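Local coordinates for protein phosphoinositol-specific phospholipase C (Pseudomonas sp., PDB 5FYR) that probably cleaves the phosphodiester bond of phosphoinositide lipids in a calcium-dependent reaction, and here holds inositol and a calcium ion in its active-site pocket, at residues 46-51 / 117-122. Numbering follows the deposited sequence.
With CA (calcium ion), chain F; INS (1,2,3,4,5,6-hexahydroxy-cyclohexane), chain E.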
ATOM      1  N   THR A  46      -2.301  -3.015  -7.764  1.00 11.85           N
ATOM      2  CA  THR A  46      -1.466  -2.631  -6.612  1.00 11.62           C
ATOM      3  C   THR A  46      -0.182  -2.056  -7.139  1.00 11.07           C
ATOM      4  O   THR A  46       0.555  -2.722  -7.891  1.00 13.71           O
ATOM      5  CB  THR A  46      -1.213  -3.830  -5.682  1.00 14.32           C
ATOM      6  OG1 THR A  46      -2.471  -4.299  -5.160  1.00 15.22           O
ATOM      7  CG2 THR A  46      -0.309  -3.440  -4.538  1.00 13.37           C
ATOM      8  N   LEU A  47       0.087  -0.797  -6.758  1.00 12.51           N
ATOM      9  CA  LEU A  47       1.177   0.028  -7.280  1.00 12.57           C
ATOM     10  C   LEU A  47       2.086   0.471  -6.107  1.00 12.27           C
ATOM     11  O   LEU A  47       1.839   0.125  -4.959  1.00 16.64           O
ATOM     12  CB  LEU A  47       0.615   1.257  -8.060  1.00 14.74           C
ATOM     13  CG  LEU A  47      -0.127   0.963  -9.423  1.00 20.80           C
ATOM     14  CD1 LEU A  47      -1.481   0.353  -9.316  1.00 26.46           C
ATOM     15  CD2 LEU A  47      -0.280   2.274 -10.128  1.00 21.63           C
ATOM     16  N   GLU A  48       3.145   1.183  -6.454  1.00 11.67           N
ATOM     17  CA  GLU A  48       4.114   1.681  -5.508  1.00 12.23           C
ATOM     18  C   GLU A  48       4.690   3.038  -5.931  1.00 12.31           C
ATOM     19  O   GLU A  48       4.992   3.236  -7.090  1.00 14.08           O
ATOM     20  CB  GLU A  48       5.241   0.641  -5.334  1.00 13.26           C
ATOM     21  CG  GLU A  48       6.296   1.035  -4.290  1.00 13.13           C
ATOM     22  CD  GLU A  48       7.339  -0.056  -4.019  1.00 14.14           C
ATOM     23  OE1 GLU A  48       7.388  -1.071  -4.772  1.00 13.72           O
ATOM     24  OE2 GLU A  48       8.158   0.134  -3.071  1.00 13.50           O
ATOM     25  N   LEU A  49       4.891   3.916  -4.945  1.00 12.67           N
ATOM     26  CA  LEU A  49       5.533   5.205  -5.097  1.00 13.36           C
ATOM     27  C   LEU A  49       6.548   5.350  -3.985  1.00 12.79           C
ATOM     28  O   LEU A  49       6.201   5.216  -2.809  1.00 14.52           O
ATOM     29  CB  LEU A  49       4.497   6.328  -5.007  1.00 12.43           C
ATOM     30  CG  LEU A  49       3.567   6.424  -6.175  1.00 14.42           C
ATOM     31  CD1 LEU A  49       2.323   7.226  -5.862  1.00 15.77           C
ATOM     32  CD2 LEU A  49       4.249   6.957  -7.444  1.00 17.08           C
ATOM     33  N   ASP A  50       7.779   5.715  -4.343  1.00 11.40           N
ATOM     34  CA  ASP A  50       8.803   6.086  -3.361  1.00 12.17           C
ATOM     35  C   ASP A  50       8.831   7.605  -3.249  1.00 12.27           C
ATOM     36  O   ASP A  50       9.067   8.271  -4.243  1.00 14.77           O
ATOM     37  CB  ASP A  50      10.180   5.561  -3.815  1.00 13.31           C
ATOM     38  CG  ASP A  50      10.271   4.034  -3.806  1.00 14.39           C
ATOM     39  OD1 ASP A  50       9.288   3.351  -3.469  1.00 17.59           O
ATOM     40  OD2 ASP A  50      11.280   3.451  -4.182  1.00 18.12           O
ATOM     41  N   PHE A  51       8.683   8.121  -2.030  1.00 12.21           N
ATOM     42  CA  PHE A  51       8.533   9.553  -1.871  1.00 11.66           C
ATOM     43  C   PHE A  51       9.568  10.140  -0.912  1.00 10.81           C
ATOM     44  O   PHE A  51       9.795   9.602   0.156  1.00 14.37           O
ATOM     45  CB  PHE A  51       7.072   9.985  -1.609  1.00 12.10           C
ATOM     46  CG  PHE A  51       6.512   9.666  -0.269  1.00 12.42           C
ATOM     47  CD1 PHE A  51       6.019   8.394   0.026  1.00 12.57           C
ATOM     48  CD2 PHE A  51       6.400  10.657   0.684  1.00 13.51           C
ATOM     49  CE1 PHE A  51       5.495   8.130   1.259  1.00 13.49           C
ATOM     50  CE2 PHE A  51       5.839  10.400   1.906  1.00 13.49           C
ATOM     51  CZ  PHE A  51       5.406   9.111   2.212  1.00 14.32           C
ATOM     52  N   ILE A 117       1.108   1.483  -2.442  1.00 10.69           N
ATOM     53  CA  ILE A 117       2.163   1.376  -1.453  1.00 11.24           C
ATOM     54  C   ILE A 117       2.973   2.674  -1.552  1.00 11.88           C
ATOM     55  O   ILE A 117       3.604   2.957  -2.579  1.00 15.20           O
ATOM     56  CB  ILE A 117       3.076   0.175  -1.748  1.00 12.37           C
ATOM     57  CG1 ILE A 117       2.244  -1.178  -1.844  1.00 17.76           C
ATOM     58  CG2 ILE A 117       4.279   0.192  -0.811  1.00 16.56           C
ATOM     59  CD1 ILE A 117       1.356  -1.511  -0.728  1.00 16.70           C
ATOM     60  N   LEU A 118       2.960   3.448  -0.462  1.00 10.51           N
ATOM     61  CA  LEU A 118       3.648   4.735  -0.385  1.00 10.59           C
ATOM     62  C   LEU A 118       4.900   4.482   0.488  1.00 10.99           C
ATOM     63  O   LEU A 118       4.812   4.397   1.756  1.00 11.63           O
ATOM     64  CB  LEU A 118       2.705   5.780   0.234  1.00 12.35           C
ATOM     65  CG  LEU A 118       1.376   5.947  -0.527  1.00 12.89           C
ATOM     66  CD1 LEU A 118       0.509   6.959   0.159  1.00 14.92           C
ATOM     67  CD2 LEU A 118       1.604   6.375  -1.949  1.00 14.05           C
ATOM     68  N   ASP A 119       6.035   4.340  -0.194  1.00 11.09           N
ATOM     69  CA  ASP A 119       7.268   3.920   0.414  1.00 10.80           C
ATOM     70  C   ASP A 119       8.071   5.181   0.776  1.00 11.12           C
ATOM     71  O   ASP A 119       8.648   5.831  -0.104  1.00 11.07           O
ATOM     72  CB  ASP A 119       7.978   2.989  -0.550  1.00 11.12           C
ATOM     73  CG  ASP A 119       9.266   2.429  -0.010  1.00 12.92           C
ATOM     74  OD1 ASP A 119       9.412   2.366   1.218  1.00 15.28           O
ATOM     75  OD2 ASP A 119      10.136   1.993  -0.824  1.00 14.38           O
ATOM     76  N   LYS A 120       7.974   5.593   2.038  1.00 10.80           N
ATOM     77  CA  LYS A 120       8.558   6.840   2.513  1.00 11.35           C
ATOM     78  C   LYS A 120      10.053   6.668   2.648  1.00 11.80           C
ATOM     79  O   LYS A 120      10.486   5.681   3.254  1.00 12.80           O
ATOM     80  CB  LYS A 120       7.906   7.245   3.829  1.00 11.99           C
ATOM     81  CG  LYS A 120       8.212   8.690   4.204  1.00 12.77           C
ATOM     82  CD  LYS A 120       7.524   9.081   5.529  1.00 14.37           C
ATOM     83  CE  LYS A 120       7.416  10.600   5.726  1.00 18.23           C
ATOM     84  NZ  LYS A 120       8.543  11.372   5.219  1.00 14.91           N
ATOM     85  N   LYS A 121      10.841   7.640   2.156  1.00 12.17           N
ATOM     86  CA  LYS A 121      12.288   7.497   2.123  1.00 12.57           C
ATOM     87  C   LYS A 121      13.059   8.390   3.104  1.00 14.61           C
ATOM     88  O   LYS A 121      14.239   8.144   3.342  1.00 15.33           O
ATOM     89  CB  LYS A 121      12.792   7.733   0.702  1.00 14.35           C
ATOM     90  CG  LYS A 121      12.294   6.704  -0.301  1.00 14.48           C
ATOM     91  CD  LYS A 121      12.906   5.322  -0.029  1.00 15.54           C
ATOM     92  CE  LYS A 121      12.464   4.267  -1.007  1.00 16.84           C
ATOM     93  NZ  LYS A 121      13.019   2.909  -0.670  1.00 16.65           N
ATOM     94  N   GLN A 122      12.388   9.389   3.683  1.00 12.65           N
ATOM     95  CA  GLN A 122      12.999  10.282   4.672  1.00 13.89           C
ATOM     96  C   GLN A 122      12.076  10.384   5.883  1.00 14.88           C
ATOM     97  O   GLN A 122      10.983   9.821   5.906  1.00 17.32           O
ATOM     98  CB  GLN A 122      13.261  11.662   4.046  1.00 15.23           C
ATOM     99  CG  GLN A 122      14.363  11.576   3.027  1.00 15.95           C
ATOM    100  CD  GLN A 122      14.672  12.855   2.302  1.00 18.26           C
ATOM    101  OE1 GLN A 122      13.794  13.516   1.734  1.00 17.65           O
ATOM    102  NE2 GLN A 122      15.940  13.182   2.258  1.00 29.25           N
TER
HETATM  103 CA    CA F 401      10.176   1.263  -3.133  1.00 15.99          CA
HETATM  104  C1  INS E 301      12.119  -1.662  -0.443  1.00 14.49           C
HETATM  105  C2  INS E 301      11.153  -2.000  -1.581  1.00 12.82           C
HETATM  106  C3  INS E 301       9.763  -2.294  -1.158  1.00 12.13           C
HETATM  107  C4  INS E 301       9.257  -1.486  -0.030  1.00 11.80           C
HETATM  108  C5  INS E 301      10.190  -1.114   1.047  1.00 11.58           C
HETATM  109  C6  INS E 301      11.563  -0.797   0.642  1.00 13.87           C
HETATM  110  O1  INS E 301      13.219  -1.013  -1.076  1.00 19.03           O
HETATM  111  O2  INS E 301      11.130  -0.820  -2.408  1.00 14.67           O
HETATM  112  O3  INS E 301       8.870  -2.390  -2.266  1.00 12.79           O
HETATM  113  O4  INS E 301       7.977  -1.900   0.368  1.00 12.39           O
HETATM  114  O5  INS E 301       9.663  -0.321   2.107  1.00 13.36           O
HETATM  115  O6  INS E 301      12.447  -0.499   1.666  1.00 16.09           O
HETATM  116  O   HOH W   1       9.970  11.102   2.701  1.00 15.64           O
HETATM  117  O   HOH W   2      12.651   1.210  -2.982  1.00 18.82           O
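Asp-119 OD2 and Asp-50 OD1 meet on one calcium ion, which sits 2.4 Å from Asp-119 OD2; Lys-121 NZ, 3.0 Å from that same Asp-119 OD2, meets it in a salt bridge from above the carboxylate plane. Across the strand pair Asp-50 stands beside Asp-119, pointing the same way, with the two carboxylates turned 82° apart. Asp-50 OD1 lies 3.1 Å from Asp-119 OD2, a closeness made tolerable by the metal they share; Asp-50 OD2 binds the calcium more loosely and also takes a hydrogen bond from Tyr-29. Glu-48, extended with CG anti to the backbone N (chi1 -177°), brings OE2 to the same ion and accepts inositol O3 on that oxygen, while its OE1 pairs with Arg-260. Inositol O2, a water and Asn-27 complete the shell, and inositol O5 donates to Asp-119 OD1 at 2.8 Å. This is the calcium and inositol site of a TIM-barrel-type phospholipase C, built on parallel neighbours 46-51 and 117-120. Five backbone hydrogen bonds join the two segments, the shortest being Asp-119 N to Leu-49 O at 2.8 Å. On the other face, which carries Leu-49, Leu-118, Phe-51 and Lys-120, the packing is mostly apolar: Leu-49 and Leu-118 lie side by side, and Leu-49 also packs on helix 94-107. Farther on, Phe-51, with CG wedged between backbone N and carbonyl carbon (chi1 72°), swings its ring toward Lys-120, whose CA makes a CH-pi contact over one face of the Phe-51 ring, 4.0 Å from its centroid. Phe-51 CE1 reaches Leu-118 CB at 3.8 Å; an alanine in place of Phe-51 would probably open a gap beside Leu-118 and take away the ring face under Lys-120 CA. The Lys-120 chain bends at its last torsion, and NZ donates a hydrogen bond to Gln-122 O and makes a salt bridge with Asp-53.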